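Local coordinates for protein glutathione transferase o1 (Bombyx mori, PDB 3RBT) that is an omega-class glutathione transferase, a type of enzyme associated with glutathione transfer and dehydroascorbate reduction, though its own activity may be limited, at residues T24-L29 with K51-R56; Y30-N35 with L57-L62; A47-Y52 with T104-H109; C136-F141 with A237-M242. All blocks are in the same frame, centred on the assembly; numbering follows the deposited sequence.

Interaction 1 (T24-L29 with K51-R56); sequences TDKLRL and KYEVYR
The first beta-alpha-beta unit of the thioredoxin-like domain brings strands 27-31 and 52-56 together as parallel neighbours, with Leu27 level with Tyr52 and Leu29 with Val54. Leu27 and Leu29 each use both N and O, the alternation of a parallel ladder: their N-H groups give to Lys51 O and Glu53 O, their oxygens take Glu53 N and, at 2.7 Å from Leu29 O, Tyr55 N. The face of Arg28 and Glu53 is charged. Arg28 starts with CG anti to its backbone N (chi1 -174°) and bends at chi3, so that NE meets Glu53 OE2 at 2.7 Å, within the guanidinium plane and on the anti lone pair; NH2 adds a weak bond to the same oxygen. Tyr55 CD2 lies against the Arg28 methylenes, which suits a side chain apolar up to its charged tip. At the strand entrance Lys51 NZ bridges to Asp25 OD2 at 3.3 Å. Lys26 NZ, paired with Asp25 OD1, adds a long salt bridge to Glu53 OE1, so the five charges form one network. Arg28 NH1 has a second carboxylate, Glu79 of antiparallel strand 77-80, and the opposite face, with Leu29, Tyr52 and Val54, packs on Leu42 of helix 36-47.

Interaction 2 (Y30-N35 with L57-L62); sequences YHVDMN and LDPLRL
Leu57 is the apolar centre, its side chain directed at strand 27-31 near the C-terminal ends of the two parallel strands of the beta-alpha-beta unit. With CG anti to the carbonyl carbon (chi1 -64°), its two methyls divide their work: CD1 rests on Tyr30 CB at 3.8 Å, and CD2 comes obliquely to the Tyr30 ring near CD2. Behind them Leu57 CB meets Val32 CG2 at 3.9 Å, the two side chains crossing at about a right angle. The other Val32 methyl, CG1, touches Pro59 CG at 3.7 Å, so the beta-branched valine fills two places at once. The tyrosine hydroxyl leads away to Glu79, which satisfies it. Beyond this packing Val32 opens a type II turn that ends at Asn35, the N-cap of helix 36-47, while Asp58 OD1 accepts from Leu60 N at 2.9 Å in an Asx turn that curls the second loop. One backbone hydrogen bond joins the segments: Leu57 N to His31 O, 3.0 Å and nearly straight at 170°, with the donor 41° above the carbonyl plane.

Interaction 3 (A47-Y52 with T104-H109); sequences AKRIKY and TRHTLH
Ala47, in the last turn of helix 36-47, offers a methyl small enough for close approach: its CB lies 4.1 Å from Leu108 CD2, and its carbonyl oxygen faces His106 CB. Lys48 follows and carries the largest share of the contact. Its CG is anti to the carbonyl carbon and touches Leu108 CD1 at 3.8 Å; bends at chi3 (56°) and chi4 (89°) then curl the chain so that NZ reaches Arg105 O at 2.9 Å, from above the carbonyl plane, with a weaker bond to His106 O at 3.1 Å. The same ammonium also bonds Tyr103 O and the carboxylate of Asp100, tying the loop after helix 92-102 to the helix of the beta-alpha-beta unit in the thioredoxin-like domain. An alanine in place of Lys48 would probably loosen the 104-109 loop, since these carbonyls and Asp100 would lose their shared ammonium. Arg49 leaves the helix with positive phi (56°) in a Schellman motif, and its CD packs obliquely on the His106 ring, 3.9 Å from NE2.

Interaction 4 (C136-F141 with A237-M242); sequences CFDTNF and ARAHSM
Arg238 has CG anti to its carbonyl carbon (chi1 -57°) and a bend at chi3 (55°), and these turns lay its guanidinium beside the C-terminal end of helix 113-138. NE and NH2 grip one atom side-on, the carbonyl oxygen of Asp138: NE at 2.9 Å and NH2 at 3.3 Å, both within the guanidinium plane and both on the lone-pair side of the carbonyl. The Asp138 carboxylate is layered over one face of the same guanidinium, the two planes only 16° apart, so OD1 has just a long, purely electrostatic pairing with NH2. Instead OD1 takes the backbone N-H of Ala239 at 2.9 Å, inside the type II' turn that follows helix 227-237. The Ala239 methyl packs against this carboxylate, CB to OD1 3.3 Å. On the inner side Met242, extended from a CG anti to its backbone N, brings CE to 3.4 Å from Phe137 CD2 and SD to 3.6 Å from the same atom, an oblique Met-aromatic contact; the flexible thioether suits a site bordered also by Tyr234. An alanine in place of Arg238 removes the two-nitrogen grip on Asp138 O and would probably loosen the tie between the two helix ends. A positive guanidinium at a helix C terminus is likely to offset the partial negative charge there and, with the Ala239 N-H, to favour an ionised Asp138.

In the fold
From the N terminus, interaction 1 closes the crossover through helix 36-47, pairing the first two strands of the thioredoxin-like domain. Interaction 2 crosses it along the chain and continues the same strand pair into the loops that follow; Arg56 and Asp33 form a salt bridge between the two. Interaction 3 starts where the second strand of interaction 1 begins, sharing Lys51 and Tyr52, and it also crosses interaction 2; its longer loop, closed at 104-109, takes in the rest of the sheet. Interaction 4 comes later in series and closes a long, mostly helical loop, joining the end of helix 113-138 to the tail after helix 227-237. That tail returns to interaction 2, where Ser241 meets Val32 and Asn35.

Interaction 1 (T24-L29 with K51-R56)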
loop_
_atom_site.group_PDB
_atom_site.type_symbol
_atom_site.label_atom_id
_atom_site.label_comp_id
_atom_site.label_asym_id
_atom_site.label_seq_id
_atom_site.Cartn_x
_atom_site.Cartn_y
_atom_site.Cartn_z
ATOM N N THR A 24 -2.962 17.701 23.335
ATOM C CA THR A 24 -2.922 19.151 23.264
ATOM C C THR A 24 -2.069 19.582 22.075
ATOM O O THR A 24 -2.559 19.643 20.951
ATOM C CB THR A 24 -2.431 19.796 24.584
ATOM O OG1 THR A 24 -1.151 19.255 24.942
ATOM C CG2 THR A 24 -3.426 19.532 25.712
ATOM N N ASP A 25 -0.788 19.836 22.324
ATOM C CA ASP A 25 0.103 20.420 21.323
ATOM C C ASP A 25 1.005 19.390 20.647
ATOM O O ASP A 25 1.696 19.714 19.674
ATOM C CB ASP A 25 0.957 21.525 21.970
ATOM C CG ASP A 25 1.946 20.977 22.996
ATOM O OD1 ASP A 25 1.549 20.127 23.827
ATOM O OD2 ASP A 25 3.127 21.393 22.972
ATOM N N LYS A 26 1.004 18.160 21.165
ATOM C CA LYS A 26 1.858 17.089 20.639
ATOM C C LYS A 26 1.045 15.946 20.051
ATOM O O LYS A 26 -0.056 15.638 20.518
ATOM C CB LYS A 26 2.788 16.536 21.730
ATOM C CG LYS A 26 3.668 17.586 22.411
ATOM C CD LYS A 26 4.669 16.973 23.400
ATOM C CE LYS A 26 4.007 16.451 24.672
ATOM N NZ LYS A 26 3.219 17.489 25.438
ATOM N N LEU A 27 1.594 15.317 19.019
ATOM C CA LEU A 27 1.041 14.081 18.495
ATOM C C LEU A 27 1.519 12.945 19.391
ATOM O O LEU A 27 2.498 13.101 20.118
ATOM C CB LEU A 27 1.493 13.880 17.050
ATOM C CG LEU A 27 0.597 14.326 15.882
ATOM C CD1 LEU A 27 -0.215 15.603 16.129
ATOM C CD2 LEU A 27 1.423 14.438 14.597
ATOM N N ARG A 28 0.821 11.817 19.363
ATOM C CA ARG A 28 1.147 10.706 20.259
ATOM C C ARG A 28 1.366 9.414 19.487
ATOM O O ARG A 28 0.467 8.944 18.789
ATOM C CB ARG A 28 0.029 10.512 21.283
ATOM C CG ARG A 28 0.316 9.464 22.361
ATOM C CD ARG A 28 -0.855 9.383 23.338
ATOM N NE ARG A 28 -0.960 10.573 24.185
ATOM C CZ ARG A 28 -2.103 11.105 24.617
ATOM N NH1 ARG A 28 -3.275 10.578 24.281
ATOM N NH2 ARG A 28 -2.074 12.183 25.391
ATOM N N LEU A 29 2.556 8.839 19.627
ATOM C CA LEU A 29 2.846 7.547 19.030
ATOM C C LEU A 29 2.796 6.425 20.065
ATOM O O LEU A 29 3.526 6.454 21.070
ATOM C CB LEU A 29 4.206 7.562 18.320
ATOM C CG LEU A 29 4.515 6.343 17.429
ATOM C CD1 LEU A 29 3.622 6.305 16.189
ATOM C CD2 LEU A 29 5.993 6.292 17.033
ATOM N N LYS A 51 6.248 17.871 17.085
ATOM C CA LYS A 51 6.324 17.523 18.498
ATOM C C LYS A 51 5.475 16.296 18.740
ATOM O O LYS A 51 4.365 16.189 18.214
ATOM C CB LYS A 51 5.822 18.680 19.354
ATOM C CG LYS A 51 6.683 19.929 19.275
ATOM C CD LYS A 51 6.042 21.064 20.064
ATOM C CE LYS A 51 4.829 21.605 19.328
ATOM N NZ LYS A 51 4.163 22.657 20.127
ATOM N N TYR A 52 5.994 15.369 19.529
ATOM C CA TYR A 52 5.283 14.132 19.802
ATOM C C TYR A 52 5.716 13.554 21.138
ATOM O O TYR A 52 6.752 13.923 21.680
ATOM C CB TYR A 52 5.549 13.098 18.693
ATOM C CG TYR A 52 6.987 12.647 18.637
ATOM C CD1 TYR A 52 7.394 11.478 19.279
ATOM C CD2 TYR A 52 7.944 13.394 17.957
ATOM C CE1 TYR A 52 8.717 11.065 19.239
ATOM C CE2 TYR A 52 9.271 12.992 17.911
ATOM C CZ TYR A 52 9.646 11.826 18.552
ATOM O OH TYR A 52 10.956 11.418 18.507
ATOM N N GLU A 53 4.911 12.634 21.647
ATOM C CA GLU A 53 5.285 11.817 22.790
ATOM C C GLU A 53 5.110 10.350 22.414
ATOM O O GLU A 53 4.285 10.012 21.562
ATOM C CB GLU A 53 4.425 12.170 24.004
ATOM C CG GLU A 53 2.926 12.232 23.706
ATOM C CD GLU A 53 2.109 12.690 24.901
ATOM O OE1 GLU A 53 2.480 13.691 25.544
ATOM O OE2 GLU A 53 1.097 12.036 25.201
ATOM N N VAL A 54 5.896 9.488 23.046
ATOM C CA VAL A 54 5.815 8.058 22.826
ATOM C C VAL A 54 5.145 7.376 24.014
ATOM O O VAL A 54 5.617 7.484 25.150
ATOM C CB VAL A 54 7.209 7.438 22.606
ATOM C CG1 VAL A 54 7.107 5.929 22.411
ATOM C CG2 VAL A 54 7.895 8.073 21.415
ATOM N N TYR A 55 4.038 6.685 23.754
ATOM C CA TYR A 55 3.489 5.785 24.754
ATOM C C TYR A 55 3.944 4.370 24.449
ATOM O O TYR A 55 3.548 3.773 23.443
ATOM C CB TYR A 55 1.967 5.915 24.887
ATOM C CG TYR A 55 1.587 6.989 25.880
ATOM C CD1 TYR A 55 1.051 6.660 27.124
ATOM C CD2 TYR A 55 1.812 8.342 25.593
ATOM C CE1 TYR A 55 0.732 7.658 28.056
ATOM C CE2 TYR A 55 1.490 9.336 26.504
ATOM C CZ TYR A 55 0.953 8.993 27.734
ATOM O OH TYR A 55 0.638 9.991 28.632
ATOM N N ARG A 56 4.819 3.870 25.316
ATOM C CA ARG A 56 5.395 2.542 25.183
ATOM C C ARG A 56 4.355 1.470 25.476
ATOM O O ARG A 56 3.750 1.455 26.552
ATOM C CB ARG A 56 6.579 2.377 26.141
ATOM C CG ARG A 56 7.817 3.150 25.755
ATOM C CD ARG A 56 8.839 3.111 26.882
ATOM N NE ARG A 56 10.203 3.094 26.360
ATOM C CZ ARG A 56 11.268 2.653 27.031
ATOM N NH1 ARG A 56 11.142 2.178 28.269
ATOM N NH2 ARG A 56 12.466 2.683 26.456
#

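Interaction 2 (Y30-N35 with L57-L62)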
loop_
_atom_site.group_PDB
_atom_site.type_symbol
_atom_site.label_atom_id
_atom_site.label_comp_id
_atom_site.label_asym_id
_atom_site.label_seq_id
_atom_site.Cartn_x
_atom_site.Cartn_y
_atom_site.Cartn_z
ATOM N N TYR A 30 1.914 5.458 19.818
ATOM C CA TYR A 30 1.900 4.189 20.537
ATOM C C TYR A 30 2.827 3.220 19.805
ATOM O O TYR A 30 2.603 2.881 18.640
ATOM C CB TYR A 30 0.484 3.613 20.617
ATOM C CG TYR A 30 -0.501 4.445 21.414
ATOM C CD1 TYR A 30 -1.233 5.455 20.800
ATOM C CD2 TYR A 30 -0.721 4.203 22.771
ATOM C CE1 TYR A 30 -2.147 6.226 21.518
ATOM C CE2 TYR A 30 -1.631 4.974 23.503
ATOM C CZ TYR A 30 -2.347 5.979 22.856
ATOM O OH TYR A 30 -3.259 6.756 23.535
ATOM N N HIS A 31 3.863 2.778 20.508
ATOM C CA HIS A 31 5.013 2.131 19.890
ATOM C C HIS A 31 5.542 1.038 20.800
ATOM O O HIS A 31 5.653 1.236 22.012
ATOM C CB HIS A 31 6.090 3.200 19.638
ATOM C CG HIS A 31 7.447 2.662 19.301
ATOM N ND1 HIS A 31 7.710 1.962 18.142
ATOM C CD2 HIS A 31 8.631 2.769 19.953
ATOM C CE1 HIS A 31 8.992 1.642 18.106
ATOM N NE2 HIS A 31 9.573 2.119 19.195
ATOM N N VAL A 32 5.827 -0.130 20.232
ATOM C CA VAL A 32 6.530 -1.169 20.982
ATOM C C VAL A 32 8.037 -0.981 20.790
ATOM O O VAL A 32 8.524 -0.952 19.662
ATOM C CB VAL A 32 6.140 -2.589 20.536
ATOM C CG1 VAL A 32 6.994 -3.622 21.271
ATOM C CG2 VAL A 32 4.668 -2.844 20.787
ATOM N N ASP A 33 8.767 -0.877 21.894
ATOM C CA ASP A 33 10.211 -0.677 21.864
ATOM C C ASP A 33 10.877 -1.644 20.885
ATOM O O ASP A 33 10.567 -2.824 20.883
ATOM C CB ASP A 33 10.791 -0.854 23.275
ATOM C CG ASP A 33 11.607 0.343 23.722
ATOM O OD1 ASP A 33 11.866 1.246 22.894
ATOM O OD2 ASP A 33 11.990 0.394 24.908
ATOM N N MET A 34 11.772 -1.128 20.040
ATOM C CA MET A 34 12.492 -1.935 19.038
ATOM C C MET A 34 11.662 -2.350 17.809
ATOM O O MET A 34 12.167 -3.065 16.942
ATOM C CB MET A 34 13.144 -3.175 19.671
ATOM C CG MET A 34 14.178 -2.887 20.753
ATOM S SD MET A 34 15.512 -1.801 20.192
ATOM C CE MET A 34 16.838 -2.382 21.243
ATOM N N ASN A 35 10.399 -1.935 17.736
ATOM C CA ASN A 35 9.583 -2.238 16.545
ATOM C C ASN A 35 9.981 -1.317 15.393
ATOM O O ASN A 35 9.908 -0.095 15.528
ATOM C CB ASN A 35 8.081 -2.122 16.826
ATOM C CG ASN A 35 7.230 -2.399 15.590
ATOM O OD1 ASN A 35 6.792 -1.468 14.904
ATOM N ND2 ASN A 35 6.998 -3.679 15.298
ATOM N N LEU A 57 4.159 0.580 24.510
ATOM C CA LEU A 57 3.243 -0.536 24.654
ATOM C C LEU A 57 4.006 -1.776 25.095
ATOM O O LEU A 57 5.065 -2.101 24.536
ATOM C CB LEU A 57 2.523 -0.816 23.328
ATOM C CG LEU A 57 1.597 0.249 22.736
ATOM C CD1 LEU A 57 1.372 -0.001 21.243
ATOM C CD2 LEU A 57 0.276 0.298 23.479
ATOM N N ASP A 58 3.478 -2.444 26.117
ATOM C CA ASP A 58 3.962 -3.751 26.527
ATOM C C ASP A 58 3.174 -4.798 25.738
ATOM O O ASP A 58 1.959 -4.917 25.918
ATOM C CB ASP A 58 3.766 -3.946 28.036
ATOM C CG ASP A 58 4.469 -5.195 28.576
ATOM O OD1 ASP A 58 4.540 -6.221 27.863
ATOM O OD2 ASP A 58 4.942 -5.154 29.733
ATOM N N PRO A 59 3.859 -5.557 24.858
ATOM C CA PRO A 59 3.197 -6.561 24.010
ATOM C C PRO A 59 2.459 -7.625 24.819
ATOM O O PRO A 59 1.512 -8.241 24.321
ATOM C CB PRO A 59 4.361 -7.204 23.242
ATOM C CG PRO A 59 5.479 -6.251 23.345
ATOM C CD PRO A 59 5.318 -5.548 24.653
ATOM N N LEU A 60 2.892 -7.834 26.057
ATOM C CA LEU A 60 2.262 -8.808 26.937
ATOM C C LEU A 60 1.079 -8.174 27.661
ATOM O O LEU A 60 -0.072 -8.517 27.393
ATOM C CB LEU A 60 3.282 -9.376 27.935
ATOM C CG LEU A 60 4.636 -9.850 27.376
ATOM C CD1 LEU A 60 5.713 -9.783 28.450
ATOM C CD2 LEU A 60 4.564 -11.249 26.760
ATOM N N ARG A 61 1.369 -7.239 28.564
ATOM C CA ARG A 61 0.335 -6.575 29.356
ATOM C C ARG A 61 -0.240 -5.350 28.623
ATOM O O ARG A 61 0.167 -4.202 28.837
ATOM C CB ARG A 61 0.850 -6.261 30.769
ATOM C CG ARG A 61 1.343 -7.521 31.517
ATOM C CD ARG A 61 1.781 -7.261 32.953
ATOM N NE ARG A 61 0.699 -7.458 33.923
ATOM C CZ ARG A 61 0.465 -8.589 34.594
ATOM N NH1 ARG A 61 1.232 -9.662 34.420
ATOM N NH2 ARG A 61 -0.546 -8.649 35.453
ATOM N N LEU A 62 -1.201 -5.632 27.749
ATOM C CA LEU A 62 -1.816 -4.644 26.880
ATOM C C LEU A 62 -3.113 -4.079 27.489
ATOM O O LEU A 62 -3.949 -4.837 27.992
ATOM C CB LEU A 62 -2.107 -5.312 25.544
ATOM C CG LEU A 62 -1.754 -4.549 24.281
ATOM C CD1 LEU A 62 -1.220 -5.501 23.219
ATOM C CD2 LEU A 62 -2.981 -3.804 23.796
#

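Interaction 3 (A47-Y52 with T104-H109)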
loop_
_atom_site.group_PDB
_atom_site.type_symbol
_atom_site.label_atom_id
_atom_site.label_comp_id
_atom_site.label_asym_id
_atom_site.label_seq_id
_atom_site.Cartn_x
_atom_site.Cartn_y
_atom_site.Cartn_z
ATOM N N ALA A 47 12.213 14.063 11.316
ATOM C CA ALA A 47 12.550 14.752 10.059
ATOM C C ALA A 47 11.653 15.961 9.804
ATOM O O ALA A 47 12.118 16.997 9.335
ATOM C CB ALA A 47 12.484 13.792 8.884
ATOM N N LYS A 48 10.368 15.822 10.129
ATOM C CA LYS A 48 9.409 16.904 9.907
ATOM C C LYS A 48 9.326 17.852 11.098
ATOM O O LYS A 48 8.610 18.852 11.055
ATOM C CB LYS A 48 8.040 16.347 9.516
ATOM C CG LYS A 48 8.099 15.464 8.244
ATOM C CD LYS A 48 6.762 15.350 7.564
ATOM C CE LYS A 48 6.187 16.732 7.212
ATOM N NZ LYS A 48 6.616 17.213 5.872
ATOM N N ARG A 49 10.082 17.540 12.149
ATOM C CA ARG A 49 10.188 18.397 13.329
ATOM C C ARG A 49 8.805 18.676 13.925
ATOM O O ARG A 49 8.426 19.820 14.180
ATOM C CB ARG A 49 10.964 19.675 12.982
ATOM C CG ARG A 49 12.381 19.362 12.481
ATOM C CD ARG A 49 13.179 20.604 12.201
ATOM N NE ARG A 49 14.614 20.345 12.310
ATOM C CZ ARG A 49 15.531 21.289 12.498
ATOM N NH1 ARG A 49 15.171 22.564 12.600
ATOM N NH2 ARG A 49 16.815 20.956 12.590
ATOM N N ILE A 50 8.053 17.596 14.116
ATOM C CA ILE A 50 6.727 17.635 14.731
ATOM C C ILE A 50 6.872 17.155 16.170
ATOM O O ILE A 50 7.560 16.168 16.450
ATOM C CB ILE A 50 5.726 16.722 13.969
ATOM C CG1 ILE A 50 5.666 17.098 12.479
ATOM C CG2 ILE A 50 4.332 16.782 14.608
ATOM C CD1 ILE A 50 5.125 15.966 11.586
ATOM N N LYS A 51 6.248 17.871 17.085
ATOM C CA LYS A 51 6.324 17.523 18.498
ATOM C C LYS A 51 5.475 16.296 18.740
ATOM O O LYS A 51 4.365 16.189 18.214
ATOM C CB LYS A 51 5.822 18.680 19.354
ATOM C CG LYS A 51 6.683 19.929 19.275
ATOM C CD LYS A 51 6.042 21.064 20.064
ATOM C CE LYS A 51 4.829 21.605 19.328
ATOM N NZ LYS A 51 4.163 22.657 20.127
ATOM N N TYR A 52 5.994 15.369 19.529
ATOM C CA TYR A 52 5.283 14.132 19.802
ATOM C C TYR A 52 5.716 13.554 21.138
ATOM O O TYR A 52 6.752 13.923 21.680
ATOM C CB TYR A 52 5.549 13.098 18.693
ATOM C CG TYR A 52 6.987 12.647 18.637
ATOM C CD1 TYR A 52 7.394 11.478 19.279
ATOM C CD2 TYR A 52 7.944 13.394 17.957
ATOM C CE1 TYR A 52 8.717 11.065 19.239
ATOM C CE2 TYR A 52 9.271 12.992 17.911
ATOM C CZ TYR A 52 9.646 11.826 18.552
ATOM O OH TYR A 52 10.956 11.418 18.507
ATOM N N THR A 104 3.404 20.870 5.879
ATOM C CA THR A 104 3.988 21.289 4.603
ATOM C C THR A 104 5.488 21.620 4.667
ATOM O O THR A 104 6.181 21.519 3.660
ATOM C CB THR A 104 3.210 22.485 4.016
ATOM O OG1 THR A 104 3.040 23.475 5.031
ATOM C CG2 THR A 104 1.819 22.040 3.523
ATOM N N ARG A 105 5.981 22.019 5.836
ATOM C CA ARG A 105 7.421 22.220 6.039
ATOM C C ARG A 105 8.175 20.889 5.992
ATOM O O ARG A 105 7.633 19.855 6.379
ATOM C CB ARG A 105 7.691 22.917 7.378
ATOM C CG ARG A 105 7.670 24.450 7.308
ATOM C CD ARG A 105 8.140 25.072 8.625
ATOM N NE ARG A 105 7.038 25.679 9.377
ATOM C CZ ARG A 105 6.980 25.774 10.707
ATOM N NH1 ARG A 105 5.936 26.360 11.284
ATOM N NH2 ARG A 105 7.957 25.282 11.464
ATOM N N HIS A 106 9.423 20.932 5.524
ATOM C CA HIS A 106 10.323 19.769 5.496
ATOM C C HIS A 106 9.718 18.555 4.776
ATOM O O HIS A 106 9.681 17.449 5.325
ATOM C CB HIS A 106 10.754 19.389 6.915
ATOM C CG HIS A 106 11.027 20.568 7.795
ATOM N ND1 HIS A 106 12.070 21.440 7.566
ATOM C CD2 HIS A 106 10.386 21.028 8.896
ATOM C CE1 HIS A 106 12.064 22.383 8.491
ATOM N NE2 HIS A 106 11.056 22.152 9.314
ATOM N N THR A 107 9.256 18.779 3.550
ATOM C CA THR A 107 8.608 17.738 2.748
ATOM C C THR A 107 9.596 16.615 2.401
ATOM O O THR A 107 10.788 16.865 2.173
ATOM C CB THR A 107 7.925 18.344 1.482
ATOM O OG1 THR A 107 7.443 17.290 0.636
ATOM C CG2 THR A 107 8.893 19.173 0.694
ATOM N N LEU A 108 9.099 15.384 2.400
ATOM C CA LEU A 108 9.956 14.211 2.281
ATOM C C LEU A 108 9.785 13.502 0.949
ATOM O O LEU A 108 10.769 13.036 0.377
ATOM C CB LEU A 108 9.747 13.233 3.455
ATOM C CG LEU A 108 10.266 13.734 4.815
ATOM C CD1 LEU A 108 9.740 12.872 5.949
ATOM C CD2 LEU A 108 11.804 13.824 4.852
ATOM N N HIS A 109 8.539 13.399 0.482
ATOM C CA HIS A 109 8.256 12.839 -0.839
ATOM C C HIS A 109 8.754 13.782 -1.928
ATOM O O HIS A 109 8.838 15.006 -1.733
ATOM C CB HIS A 109 6.755 12.572 -1.039
ATOM C CG HIS A 109 6.293 11.257 -0.491
ATOM N ND1 HIS A 109 6.669 10.047 -1.037
ATOM C CD2 HIS A 109 5.485 10.960 0.556
ATOM C CE1 HIS A 109 6.108 9.065 -0.355
ATOM N NE2 HIS A 109 5.385 9.591 0.617
#

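Interaction 4 (C136-F141 with A237-M242)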
loop_
_atom_site.group_PDB
_atom_site.type_symbol
_atom_site.label_atom_id
_atom_site.label_comp_id
_atom_site.label_asym_id
_atom_site.label_seq_id
_atom_site.Cartn_x
_atom_site.Cartn_y
_atom_site.Cartn_z
ATOM N N CYS A 136 14.756 -14.259 9.827
ATOM C CA CYS A 136 16.137 -14.316 10.277
ATOM C C CYS A 136 16.241 -14.120 11.787
ATOM O O CYS A 136 16.836 -14.943 12.478
ATOM C CB CYS A 136 16.979 -13.262 9.546
ATOM S SG CYS A 136 18.756 -13.341 9.871
ATOM N N PHE A 137 15.642 -13.041 12.291
ATOM C CA PHE A 137 15.781 -12.671 13.701
ATOM C C PHE A 137 14.951 -13.583 14.599
ATOM O O PHE A 137 15.123 -13.596 15.821
ATOM C CB PHE A 137 15.408 -11.200 13.927
ATOM C CG PHE A 137 16.196 -10.222 13.086
ATOM C CD1 PHE A 137 17.394 -10.596 12.468
ATOM C CD2 PHE A 137 15.754 -8.915 12.939
ATOM C CE1 PHE A 137 18.118 -9.691 11.703
ATOM C CE2 PHE A 137 16.465 -8.002 12.180
ATOM C CZ PHE A 137 17.652 -8.390 11.554
ATOM N N ASP A 138 14.061 -14.348 13.973
ATOM C CA ASP A 138 13.172 -15.262 14.666
ATOM C C ASP A 138 13.839 -16.626 14.878
ATOM O O ASP A 138 13.448 -17.372 15.777
ATOM C CB ASP A 138 11.876 -15.428 13.858
ATOM C CG ASP A 138 10.630 -15.489 14.730
ATOM O OD1 ASP A 138 10.620 -14.913 15.839
ATOM O OD2 ASP A 138 9.637 -16.103 14.284
ATOM N N THR A 139 14.851 -16.935 14.063
ATOM C CA THR A 139 15.425 -18.284 14.008
ATOM C C THR A 139 16.937 -18.350 14.290
ATOM O O THR A 139 17.660 -19.107 13.644
ATOM C CB THR A 139 15.137 -18.949 12.635
ATOM O OG1 THR A 139 15.719 -18.162 11.589
ATOM C CG2 THR A 139 13.630 -19.086 12.393
ATOM N N ASN A 140 17.399 -17.588 15.279
ATOM C CA ASN A 140 18.841 -17.377 15.524
ATOM C C ASN A 140 19.660 -17.115 14.242
ATOM O O ASN A 140 20.673 -17.778 13.979
ATOM C CB ASN A 140 19.468 -18.495 16.381
ATOM C CG ASN A 140 20.799 -18.074 17.014
ATOM O OD1 ASN A 140 20.833 -17.252 17.931
ATOM N ND2 ASN A 140 21.895 -18.639 16.522
ATOM N N PHE A 141 19.185 -16.153 13.451
ATOM C CA PHE A 141 19.921 -15.592 12.308
ATOM C C PHE A 141 20.426 -16.658 11.338
ATOM O O PHE A 141 21.461 -16.487 10.690
ATOM C CB PHE A 141 21.052 -14.674 12.804
ATOM C CG PHE A 141 20.698 -13.911 14.053
ATOM C CD1 PHE A 141 21.202 -14.303 15.290
ATOM C CD2 PHE A 141 19.825 -12.829 13.998
ATOM C CE1 PHE A 141 20.863 -13.610 16.446
ATOM C CE2 PHE A 141 19.477 -12.135 15.150
ATOM C CZ PHE A 141 20.000 -12.521 16.373
ATOM N N ALA A 237 14.405 -11.764 22.329
ATOM C CA ALA A 237 13.001 -11.495 22.010
ATOM C C ALA A 237 12.560 -12.128 20.702
ATOM O O ALA A 237 11.362 -12.331 20.482
ATOM C CB ALA A 237 12.728 -9.997 21.985
ATOM N N ARG A 238 13.537 -12.439 19.846
ATOM C CA ARG A 238 13.285 -12.916 18.482
ATOM C C ARG A 238 12.423 -11.887 17.727
ATOM O O ARG A 238 12.650 -10.682 17.880
ATOM C CB ARG A 238 12.702 -14.340 18.497
ATOM C CG ARG A 238 13.605 -15.354 19.223
ATOM C CD ARG A 238 12.849 -16.628 19.579
ATOM N NE ARG A 238 12.237 -17.201 18.387
ATOM C CZ ARG A 238 11.062 -17.818 18.352
ATOM N NH1 ARG A 238 10.340 -17.973 19.455
ATOM N NH2 ARG A 238 10.619 -18.293 17.198
ATOM N N ALA A 239 11.441 -12.334 16.943
ATOM C CA ALA A 239 10.625 -11.409 16.140
ATOM C C ALA A 239 9.196 -11.203 16.668
ATOM O O ALA A 239 8.330 -10.683 15.957
ATOM C CB ALA A 239 10.594 -11.862 14.684
ATOM N N HIS A 240 8.958 -11.593 17.920
ATOM C CA HIS A 240 7.602 -11.604 18.489
ATOM C C HIS A 240 6.886 -10.257 18.426
ATOM O O HIS A 240 5.657 -10.187 18.265
ATOM C CB HIS A 240 7.629 -12.153 19.918
ATOM C CG HIS A 240 7.887 -13.630 19.982
ATOM N ND1 HIS A 240 8.909 -14.178 20.728
ATOM C CD2 HIS A 240 7.265 -14.669 19.376
ATOM C CE1 HIS A 240 8.897 -15.490 20.590
ATOM N NE2 HIS A 240 7.910 -15.815 19.771
ATOM N N SER A 241 7.674 -9.194 18.517
ATOM C CA SER A 241 7.158 -7.839 18.545
ATOM C C SER A 241 7.701 -6.968 17.385
ATOM O O SER A 241 7.655 -5.740 17.434
ATOM C CB SER A 241 7.433 -7.257 19.941
ATOM O OG SER A 241 8.168 -6.055 19.889
ATOM N N MET A 242 8.164 -7.634 16.326
ATOM C CA MET A 242 8.797 -7.003 15.161
ATOM C C MET A 242 7.835 -6.684 13.985
ATOM O O MET A 242 8.157 -5.861 13.127
ATOM C CB MET A 242 9.937 -7.915 14.675
ATOM C CG MET A 242 10.900 -7.316 13.651
ATOM S SD MET A 242 12.208 -8.485 13.193
ATOM C CE MET A 242 12.820 -7.691 11.705
#